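Local coordinates for protein putative immunoglobulin A1 protease (Bacteroides ovatus, PDB 3N6Z) that is of unknown function but, as a putative immunoglobulin A1 protease built on a parallel beta-helix, may cleave immunoglobulin A1, at residues N161-R167 against Y194-Y200; Y119-V125 against I147-Y153; G44-Y50 against M69-F73. The contacts are given in a common frame with arbitrary orientation. Where two conformers were deposited one is given. Residue numbers count along the deposited sequence, not the author numbering.

Contact 1: N161-R167 against Y194-Y200; sequences NGNKTGR and YDGQESY
Two successive coils of a parallel beta-helix stack here, with Arg167 and Tyr200 in a parallel bridge, CA to CA 5.0 Å. Residues 162-164 make a 3-10 turn opened by an Asx turn (Asn163 N to Asn161 OD1, 2.9 Å), and Tyr194-Gln197 form a type I' beta turn. Between the segments the one backbone-to-backbone hydrogen bond is Tyr200 N to Gly166 O, 3.3 Å; Tyr200 also bonds Ile168. Elsewhere side chains receive backbone NH groups: Gly162 N donates to Asp195 OD2 (2.8 Å) and Gly166 N to Ser199 OG (3.1 Å), an oxygen that also bonds Asn192. Gln197 NE2 meets Asn163 OD1 at 2.9 Å, and a water sits 2.9 Å from Arg167 NH2 and 3.0 Å from Gln197 OE1. Two CH-pi contacts lie over ring faces: Thr165 CG2 (p) 3.8 Å from the Tyr194 centroid, Arg167 CG 3.6 Å from that of Tyr200; both tyrosines are p. Arg167, salt-bridged to Asp129 through NE, donates from NH1 to Thr165 OG1 (2.9 Å) and, 2.8 Å away, to Glu198 O.

Contact 2: Y119-V125 against I147-Y153; sequences YPSFFGV and IGIITGY
Both segments run extended into a tight bend and out of it again. In 119-125, Phe122 and Phe123 are helical in phi/psi and Gly124 has a positive phi of 81°; in 147-153, Ile149 and Ile150 are likewise helical, and the chain corners at Gly152. Phe122 N donates to Ile149 O (3.1 Å), Phe123 N to Ile150 O (3.0 Å) and Tyr153 N to Gly124 O (3.0 Å), with a weak bond from Gly152 N to Gly124 O (2.9 Å). Val125 bridges Tyr153 in parallel, CA to CA 4.6 Å. Ser121 (p) braces its own bend: OG donates to Tyr119 O and accepts from Gly124 N, both at 2.8 Å, the latter an ST motif. Apolar pairs are Phe123 CE2 with Ile150 CG2 (3.6 Å) and Pro120 CD with Ile147 CG2 (3.9 Å). In an offset edge-to-face pair the edge of Tyr153 is directed at the face of Tyr119, centroids 5.7 Å apart, planes at 80°. Such buried corners between successive coils are characteristic of a parallel beta-helix.

Contact 3: G44-Y50 against M69-F73; sequences GTDSKPY and MKVYF
Lys70 joins in through its carbonyl: a water donates to Lys70 O (2.7 Å) and Gly44 O (2.8 Å). Val71 starts strand 71-73 and sets CG1 3.7 Å from Tyr50 CE2, at that ring's edge. Tyr72 is bonded through both backbone atoms, its N donating to Gly44 O and its O accepting from Tyr50 N, each 2.9 Å, so the two ends of 44-50 converge on one residue while the chain between them loops out, Ser47 and Lys48 making no contact with 69-73. An ST motif runs from Lys48 N to Thr45 OG1 (3.2 Å), an oxygen that also bonds Asn43. This is parallel pairing near the N-terminal end of the beta-helix, between strands 50-52 and 71-75. The CA-to-CB bond of Tyr72 (m) points toward 44-50; Asp46 CB lies over its ring face, 4.0 Å from the centroid, and Pro49 CB is 4.0 Å from Tyr72 CB. Phe73 (m) bridges Tyr50, CA to CA 4.6 Å, on the same sheet face, with Phe73 CD2 3.8 Å from Tyr50 CB.

Overall arrangement
Contact 2 is the buried one, its centre about 8 Å from the centre of the chain; the centres of contacts 1 and 3 lie about 16 and 22 Å from it, and both are partly exposed. Along the chain the order is 3, 2, 1, and no two touch. All three end in a parallel bridge of the same curled sheet, in which strand 100-105 sits between 71-75 and 125-131, and 125-131 pairs with both 153-154 and 166-169. Chemistry follows place. Contact 2 relies on backbone bonds and apolar side chains, contact 1 mainly on polar side chains, contact 3 on two backbone hydrogen bonds and aromatic packing beside a solvent-facing loop; contacts 1 and 3 each hold a bridging water.

Contact 1: N161-R167 against Y194-Y200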
loop_
_atom_site.group_PDB
_atom_site.type_symbol
_atom_site.label_atom_id
_atom_site.label_comp_id
_atom_site.label_asym_id
_atom_site.label_seq_id
_atom_site.Cartn_x
_atom_site.Cartn_y
_atom_site.Cartn_z
ATOM N N ASN A 161 10.805 7.862 18.211
ATOM C CA ASN A 161 10.775 6.471 18.592
ATOM C C ASN A 161 10.570 5.651 17.316
ATOM O O ASN A 161 9.511 5.730 16.678
ATOM C CB ASN A 161 9.610 6.295 19.554
ATOM C CG ASN A 161 9.285 4.866 19.868
ATOM O OD1 ASN A 161 10.004 3.898 19.515
ATOM N ND2 ASN A 161 8.162 4.712 20.599
ATOM N N GLY A 162 11.562 4.840 16.978
ATOM C CA GLY A 162 11.554 4.026 15.766
ATOM C C GLY A 162 10.424 3.030 15.689
ATOM O O GLY A 162 10.097 2.525 14.600
ATOM N N ASN A 163 9.776 2.754 16.830
ATOM C CA ASN A 163 8.590 1.903 16.826
ATOM C C ASN A 163 7.405 2.532 16.101
ATOM O O ASN A 163 6.419 1.842 15.835
ATOM C CB ASN A 163 8.201 1.526 18.248
ATOM C CG ASN A 163 9.202 0.599 18.914
ATOM O OD1 ASN A 163 10.004 -0.089 18.254
ATOM N ND2 ASN A 163 9.119 0.539 20.243
ATOM N N LYS A 164 7.515 3.816 15.707
ATOM C CA LYS A 164 6.473 4.490 14.930
ATOM C C LYS A 164 6.696 4.428 13.415
ATOM O O LYS A 164 5.833 4.898 12.648
ATOM C CB LYS A 164 6.338 5.939 15.433
ATOM C CG LYS A 164 6.034 6.029 16.948
ATOM C CD LYS A 164 4.904 5.132 17.422
ATOM C CE LYS A 164 4.490 5.354 18.844
ATOM N NZ LYS A 164 3.461 4.345 19.314
ATOM N N THR A 165 7.793 3.819 12.967
ATOM C CA THR A 165 7.963 3.502 11.545
ATOM C C THR A 165 7.068 2.303 11.205
ATOM O O THR A 165 6.577 1.598 12.087
ATOM C CB THR A 165 9.455 3.164 11.198
ATOM O OG1 THR A 165 9.861 2.017 11.982
ATOM C CG2 THR A 165 10.389 4.351 11.487
ATOM N N GLY A 166 6.849 2.088 9.929
ATOM C CA GLY A 166 6.010 0.984 9.463
ATOM C C GLY A 166 6.502 0.351 8.193
ATOM O O GLY A 166 7.054 1.034 7.343
ATOM N N ARG A 167 6.302 -0.970 8.068
ATOM C CA ARG A 167 6.754 -1.728 6.914
ATOM C C ARG A 167 5.642 -2.657 6.431
ATOM O O ARG A 167 4.944 -3.287 7.251
ATOM C CB ARG A 167 7.965 -2.555 7.268
ATOM C CG ARG A 167 9.179 -1.699 7.634
ATOM C CD ARG A 167 10.172 -2.412 8.523
ATOM N NE ARG A 167 9.597 -2.666 9.849
ATOM C CZ ARG A 167 9.444 -1.746 10.808
ATOM N NH1 ARG A 167 9.906 -0.522 10.658
ATOM N NH2 ARG A 167 8.802 -2.068 11.929
ATOM N N TYR A 194 14.004 6.596 11.040
ATOM C CA TYR A 194 14.624 7.291 12.175
ATOM C C TYR A 194 14.782 6.296 13.319
ATOM O O TYR A 194 14.169 5.239 13.335
ATOM C CB TYR A 194 13.769 8.498 12.624
ATOM C CG TYR A 194 12.288 8.193 12.688
ATOM C CD1 TYR A 194 11.738 7.610 13.801
ATOM C CD2 TYR A 194 11.452 8.485 11.625
ATOM C CE1 TYR A 194 10.397 7.300 13.870
ATOM C CE2 TYR A 194 10.097 8.166 11.668
ATOM C CZ TYR A 194 9.566 7.575 12.814
ATOM O OH TYR A 194 8.219 7.263 12.859
ATOM N N ASP A 195 15.664 6.632 14.262
ATOM C CA ASP A 195 15.868 5.873 15.489
ATOM C C ASP A 195 16.100 4.380 15.235
ATOM O O ASP A 195 15.554 3.528 15.932
ATOM C CB ASP A 195 14.717 6.120 16.458
ATOM C CG ASP A 195 14.952 5.544 17.835
ATOM O OD1 ASP A 195 16.081 5.683 18.373
ATOM O OD2 ASP A 195 14.011 4.941 18.396
ATOM N N GLY A 196 16.931 4.069 14.231
ATOM C CA GLY A 196 17.331 2.701 13.967
ATOM C C GLY A 196 16.348 1.818 13.219
ATOM O O GLY A 196 16.614 0.620 13.050
ATOM N N GLN A 197 15.221 2.388 12.792
ATOM C CA GLN A 197 14.203 1.646 12.044
ATOM C C GLN A 197 13.841 2.391 10.775
ATOM O O GLN A 197 14.124 3.592 10.616
ATOM C CB GLN A 197 12.977 1.408 12.927
ATOM C CG GLN A 197 13.275 0.520 14.139
ATOM C CD GLN A 197 12.027 0.080 14.862
ATOM O OE1 GLN A 197 11.137 -0.505 14.244
ATOM N NE2 GLN A 197 11.958 0.337 16.178
ATOM N N GLU A 198 13.227 1.664 9.839
ATOM C CA GLU A 198 12.934 2.220 8.531
ATOM C C GLU A 198 11.498 1.972 8.140
ATOM O O GLU A 198 10.928 0.947 8.523
ATOM C CB GLU A 198 13.788 1.526 7.504
ATOM C CG GLU A 198 15.285 1.620 7.736
ATOM C CD GLU A 198 16.056 0.883 6.649
ATOM O OE1 GLU A 198 16.299 -0.332 6.813
ATOM O OE2 GLU A 198 16.341 1.486 5.610
ATOM N N SER A 199 10.907 2.909 7.406
ATOM C CA SER A 199 9.613 2.686 6.759
ATOM C C SER A 199 9.829 2.318 5.299
ATOM O O SER A 199 10.582 3.004 4.578
ATOM C CB SER A 199 8.684 3.888 6.864
ATOM O OG SER A 199 8.354 4.203 8.212
ATOM N N TYR A 200 9.175 1.245 4.851
ATOM C CA TYR A 200 9.331 0.782 3.492
ATOM C C TYR A 200 8.224 -0.161 3.065
ATOM O O TYR A 200 7.502 -0.742 3.902
ATOM C CB TYR A 200 10.704 0.136 3.268
ATOM C CG TYR A 200 11.070 -1.038 4.135
ATOM C CD1 TYR A 200 10.644 -2.323 3.820
ATOM C CD2 TYR A 200 11.951 -0.881 5.213
ATOM C CE1 TYR A 200 11.052 -3.408 4.561
ATOM C CE2 TYR A 200 12.385 -1.970 5.965
ATOM C CZ TYR A 200 11.929 -3.230 5.633
ATOM O OH TYR A 200 12.341 -4.323 6.369
HETATM O O HOH W 1 8.230 -0.007 13.841
#

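Contact 2: Y119-V125 against I147-Y153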
loop_
_atom_site.group_PDB
_atom_site.type_symbol
_atom_site.label_atom_id
_atom_site.label_comp_id
_atom_site.label_asym_id
_atom_site.label_seq_id
_atom_site.Cartn_x
_atom_site.Cartn_y
_atom_site.Cartn_z
ATOM N N TYR A 119 -8.998 7.859 8.087
ATOM C CA TYR A 119 -8.121 7.061 7.226
ATOM C C TYR A 119 -8.708 5.702 6.866
ATOM O O TYR A 119 -8.146 4.654 7.195
ATOM C CB TYR A 119 -6.719 6.934 7.844
ATOM C CG TYR A 119 -6.007 8.227 7.938
ATOM C CD1 TYR A 119 -5.568 8.874 6.780
ATOM C CD2 TYR A 119 -5.765 8.831 9.152
ATOM C CE1 TYR A 119 -4.915 10.095 6.841
ATOM C CE2 TYR A 119 -5.123 10.077 9.222
ATOM C CZ TYR A 119 -4.685 10.691 8.072
ATOM O OH TYR A 119 -4.044 11.907 8.145
ATOM N N PRO A 120 -9.825 5.711 6.121
ATOM C CA PRO A 120 -10.414 4.442 5.691
ATOM C C PRO A 120 -9.394 3.563 4.951
ATOM O O PRO A 120 -8.795 3.996 3.969
ATOM C CB PRO A 120 -11.561 4.869 4.769
ATOM C CG PRO A 120 -11.849 6.271 5.094
ATOM C CD PRO A 120 -10.605 6.875 5.655
ATOM N N SER A 121 -9.237 2.342 5.440
ATOM C CA SER A 121 -8.186 1.415 5.130
ATOM C C SER A 121 -8.203 0.339 6.213
ATOM O O SER A 121 -8.945 0.437 7.200
ATOM C CB SER A 121 -6.803 2.095 5.140
ATOM O OG SER A 121 -6.460 2.568 6.428
ATOM N N PHE A 122 -7.345 -0.685 6.076
ATOM C CA PHE A 122 -7.321 -1.722 7.076
ATOM C C PHE A 122 -6.741 -1.172 8.397
ATOM O O PHE A 122 -7.415 -1.217 9.432
ATOM C CB PHE A 122 -6.572 -2.970 6.570
ATOM C CG PHE A 122 -6.805 -4.192 7.418
ATOM C CD1 PHE A 122 -7.990 -4.910 7.349
ATOM C CD2 PHE A 122 -5.829 -4.630 8.272
ATOM C CE1 PHE A 122 -8.209 -6.042 8.147
ATOM C CE2 PHE A 122 -6.033 -5.770 9.043
ATOM C CZ PHE A 122 -7.216 -6.470 8.953
ATOM N N PHE A 123 -5.521 -0.634 8.356
ATOM C CA PHE A 123 -4.791 -0.215 9.558
ATOM C C PHE A 123 -4.985 1.255 9.927
ATOM O O PHE A 123 -4.769 1.618 11.102
ATOM C CB PHE A 123 -3.304 -0.502 9.457
ATOM C CG PHE A 123 -2.964 -1.953 9.378
ATOM C CD1 PHE A 123 -3.161 -2.798 10.453
ATOM C CD2 PHE A 123 -2.475 -2.491 8.208
ATOM C CE1 PHE A 123 -2.874 -4.140 10.367
ATOM C CE2 PHE A 123 -2.153 -3.835 8.107
ATOM C CZ PHE A 123 -2.352 -4.662 9.198
ATOM N N GLY A 124 -5.271 2.127 8.939
ATOM C CA GLY A 124 -5.346 3.566 9.197
ATOM C C GLY A 124 -3.977 4.216 9.223
ATOM O O GLY A 124 -3.585 4.893 8.250
ATOM N N VAL A 125 -3.251 3.950 10.294
ATOM C CA VAL A 125 -1.847 4.323 10.451
ATOM C C VAL A 125 -1.132 3.073 10.964
ATOM O O VAL A 125 -1.466 2.604 12.052
ATOM C CB VAL A 125 -1.633 5.506 11.429
ATOM C CG1 VAL A 125 -0.126 5.726 11.690
ATOM C CG2 VAL A 125 -2.343 6.775 10.904
ATOM N N ILE A 147 -5.462 7.900 1.192
ATOM C CA ILE A 147 -5.604 6.523 1.664
ATOM C C ILE A 147 -5.051 5.499 0.672
ATOM O O ILE A 147 -4.755 5.810 -0.464
ATOM C CB ILE A 147 -7.055 6.180 2.015
ATOM C CG1 ILE A 147 -7.964 6.209 0.766
ATOM C CG2 ILE A 147 -7.602 7.035 3.164
ATOM C CD1 ILE A 147 -9.360 5.664 0.993
ATOM N N GLY A 148 -4.875 4.292 1.185
ATOM C CA GLY A 148 -4.611 3.081 0.442
ATOM C C GLY A 148 -5.365 1.925 1.056
ATOM O O GLY A 148 -5.961 2.063 2.111
ATOM N N ILE A 149 -5.370 0.765 0.383
ATOM C CA ILE A 149 -6.147 -0.374 0.897
ATOM C C ILE A 149 -5.615 -0.854 2.228
ATOM O O ILE A 149 -6.377 -1.058 3.159
ATOM C CB ILE A 149 -6.219 -1.537 -0.140
ATOM C CG1 ILE A 149 -7.234 -1.163 -1.223
ATOM C CG2 ILE A 149 -6.603 -2.880 0.512
ATOM C CD1 ILE A 149 -7.078 -1.917 -2.556
ATOM N N ILE A 150 -4.305 -1.072 2.326
ATOM C CA ILE A 150 -3.750 -1.619 3.554
ATOM C C ILE A 150 -3.670 -0.564 4.663
ATOM O O ILE A 150 -4.029 -0.842 5.815
ATOM C CB ILE A 150 -2.380 -2.307 3.310
ATOM C CG1 ILE A 150 -2.538 -3.401 2.223
ATOM C CG2 ILE A 150 -1.827 -2.895 4.628
ATOM C CD1 ILE A 150 -1.364 -4.381 2.036
ATOM N N THR A 151 -3.284 0.660 4.319
ATOM C CA THR A 151 -3.195 1.712 5.324
ATOM C C THR A 151 -3.283 3.082 4.705
ATOM O O THR A 151 -2.995 3.260 3.509
ATOM C CB THR A 151 -1.911 1.545 6.172
ATOM O OG1 THR A 151 -2.002 2.306 7.372
ATOM C CG2 THR A 151 -0.666 1.940 5.354
ATOM N N GLY A 152 -3.642 4.049 5.527
ATOM C CA GLY A 152 -3.577 5.469 5.146
ATOM C C GLY A 152 -2.142 5.930 5.202
ATOM O O GLY A 152 -1.567 6.198 4.152
ATOM N N TYR A 153 -1.562 5.983 6.397
ATOM C CA TYR A 153 -0.132 6.205 6.597
ATOM C C TYR A 153 0.557 4.898 6.890
ATOM O O TYR A 153 0.085 4.102 7.716
ATOM C CB TYR A 153 0.138 7.162 7.772
ATOM C CG TYR A 153 0.173 8.596 7.386
ATOM C CD1 TYR A 153 -0.971 9.272 7.021
ATOM C CD2 TYR A 153 1.394 9.254 7.313
ATOM C CE1 TYR A 153 -0.900 10.625 6.618
ATOM C CE2 TYR A 153 1.483 10.560 6.938
ATOM C CZ TYR A 153 0.366 11.246 6.583
ATOM O OH TYR A 153 0.523 12.560 6.172
#

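Contact 3: G44-Y50 against M69-F73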
loop_
_atom_site.group_PDB
_atom_site.type_symbol
_atom_site.label_atom_id
_atom_site.label_comp_id
_atom_site.label_asym_id
_atom_site.label_seq_id
_atom_site.Cartn_x
_atom_site.Cartn_y
_atom_site.Cartn_z
ATOM N N GLY A 44 -1.769 -12.009 21.956
ATOM C CA GLY A 44 -1.265 -10.802 21.318
ATOM C C GLY A 44 0.212 -10.530 21.487
ATOM O O GLY A 44 0.652 -9.400 21.225
ATOM N N THR A 45 0.986 -11.549 21.840
ATOM C CA THR A 45 2.430 -11.419 21.959
ATOM C C THR A 45 3.150 -12.093 20.782
ATOM O O THR A 45 2.548 -12.851 20.019
ATOM C CB THR A 45 2.916 -12.020 23.272
ATOM O OG1 THR A 45 2.624 -13.412 23.281
ATOM C CG2 THR A 45 2.290 -11.321 24.466
ATOM N N ASP A 46 4.453 -11.863 20.663
ATOM C CA ASP A 46 5.238 -12.442 19.585
ATOM C C ASP A 46 5.146 -13.978 19.636
ATOM O O ASP A 46 4.975 -14.631 18.597
ATOM C CB ASP A 46 6.716 -12.015 19.716
ATOM C CG ASP A 46 7.592 -12.663 18.679
ATOM O OD1 ASP A 46 7.298 -12.568 17.478
ATOM O OD2 ASP A 46 8.533 -13.360 19.074
ATOM N N SER A 47 5.217 -14.561 20.826
ATOM C CA SER A 47 5.175 -16.029 20.923
ATOM C C SER A 47 3.757 -16.588 20.804
ATOM O O SER A 47 3.605 -17.770 20.482
ATOM C CB SER A 47 5.818 -16.507 22.233
ATOM O OG SER A 47 5.113 -16.071 23.361
ATOM N N LYS A 48 2.731 -15.783 21.127
ATOM C CA LYS A 48 1.324 -16.220 21.083
ATOM C C LYS A 48 0.467 -15.148 20.374
ATOM O O LYS A 48 -0.328 -14.458 21.006
ATOM C CB LYS A 48 0.793 -16.520 22.480
ATOM C CG LYS A 48 1.644 -17.505 23.288
ATOM C CD LYS A 48 1.028 -17.826 24.655
ATOM C CE LYS A 48 0.186 -19.043 24.602
ATOM N NZ LYS A 48 -0.401 -19.383 25.951
ATOM N N PRO A 49 0.657 -14.989 19.054
ATOM C CA PRO A 49 -0.155 -13.969 18.362
ATOM C C PRO A 49 -1.636 -14.330 18.416
ATOM O O PRO A 49 -1.992 -15.502 18.463
ATOM C CB PRO A 49 0.376 -14.014 16.920
ATOM C CG PRO A 49 1.004 -15.386 16.815
ATOM C CD PRO A 49 1.591 -15.663 18.134
ATOM N N TYR A 50 -2.500 -13.323 18.453
ATOM C CA TYR A 50 -3.926 -13.578 18.313
ATOM C C TYR A 50 -4.194 -14.177 16.925
ATOM O O TYR A 50 -3.877 -13.577 15.890
ATOM C CB TYR A 50 -4.709 -12.298 18.469
ATOM C CG TYR A 50 -4.783 -11.741 19.875
ATOM C CD1 TYR A 50 -5.275 -12.505 20.945
ATOM C CD2 TYR A 50 -4.414 -10.417 20.146
ATOM C CE1 TYR A 50 -5.406 -11.953 22.207
ATOM C CE2 TYR A 50 -4.536 -9.874 21.414
ATOM C CZ TYR A 50 -5.026 -10.635 22.437
ATOM O OH TYR A 50 -5.162 -10.100 23.690
HETATM N N MSE A 69 1.775 -0.901 24.149
HETATM C CA MSE A 69 2.662 -1.883 23.493
HETATM C C MSE A 69 2.070 -2.407 22.185
HETATM O O MSE A 69 0.848 -2.438 22.030
HETATM C CB MSE A 69 2.957 -3.063 24.403
HETATM C CG MSE A 69 1.857 -3.463 25.335
HETATM SE SE MSE A 69 2.460 -5.101 26.147
HETATM C CE MSE A 69 2.437 -4.536 27.998
ATOM N N LYS A 70 2.954 -2.885 21.296
ATOM C CA LYS A 70 2.605 -3.538 20.050
ATOM C C LYS A 70 1.870 -4.826 20.309
ATOM O O LYS A 70 2.254 -5.579 21.198
ATOM C CB LYS A 70 3.889 -3.798 19.260
ATOM C CG LYS A 70 3.657 -4.380 17.883
ATOM C CD LYS A 70 4.818 -4.219 16.967
ATOM C CE LYS A 70 5.956 -5.057 17.442
ATOM N NZ LYS A 70 7.179 -4.857 16.564
ATOM N N VAL A 71 0.796 -5.046 19.558
ATOM C CA VAL A 71 -0.008 -6.254 19.668
ATOM C C VAL A 71 0.122 -7.049 18.354
ATOM O O VAL A 71 0.138 -6.486 17.251
ATOM C CB VAL A 71 -1.490 -5.926 20.029
ATOM C CG1 VAL A 71 -2.364 -7.195 20.035
ATOM C CG2 VAL A 71 -1.535 -5.214 21.377
ATOM N N TYR A 72 0.264 -8.363 18.502
ATOM C CA TYR A 72 0.585 -9.309 17.433
ATOM C C TYR A 72 -0.660 -10.111 17.039
ATOM O O TYR A 72 -1.346 -10.687 17.906
ATOM C CB TYR A 72 1.671 -10.305 17.859
ATOM C CG TYR A 72 3.045 -9.696 18.059
ATOM C CD1 TYR A 72 3.309 -8.816 19.114
ATOM C CD2 TYR A 72 4.067 -9.990 17.184
ATOM C CE1 TYR A 72 4.574 -8.280 19.295
ATOM C CE2 TYR A 72 5.325 -9.458 17.361
ATOM C CZ TYR A 72 5.575 -8.587 18.384
ATOM O OH TYR A 72 6.870 -8.072 18.550
ATOM N N PHE A 73 -0.866 -10.206 15.736
ATOM C CA PHE A 73 -1.973 -10.913 15.119
ATOM C C PHE A 73 -1.441 -11.785 13.992
ATOM O O PHE A 73 -0.491 -11.413 13.275
ATOM C CB PHE A 73 -2.993 -9.953 14.515
ATOM C CG PHE A 73 -3.597 -8.977 15.479
ATOM C CD1 PHE A 73 -3.014 -7.738 15.702
ATOM C CD2 PHE A 73 -4.759 -9.294 16.176
ATOM C CE1 PHE A 73 -3.582 -6.823 16.541
ATOM C CE2 PHE A 73 -5.329 -8.369 17.033
ATOM C CZ PHE A 73 -4.740 -7.141 17.220
HETATM O O HOH W 2 1.755 -7.532 23.010
#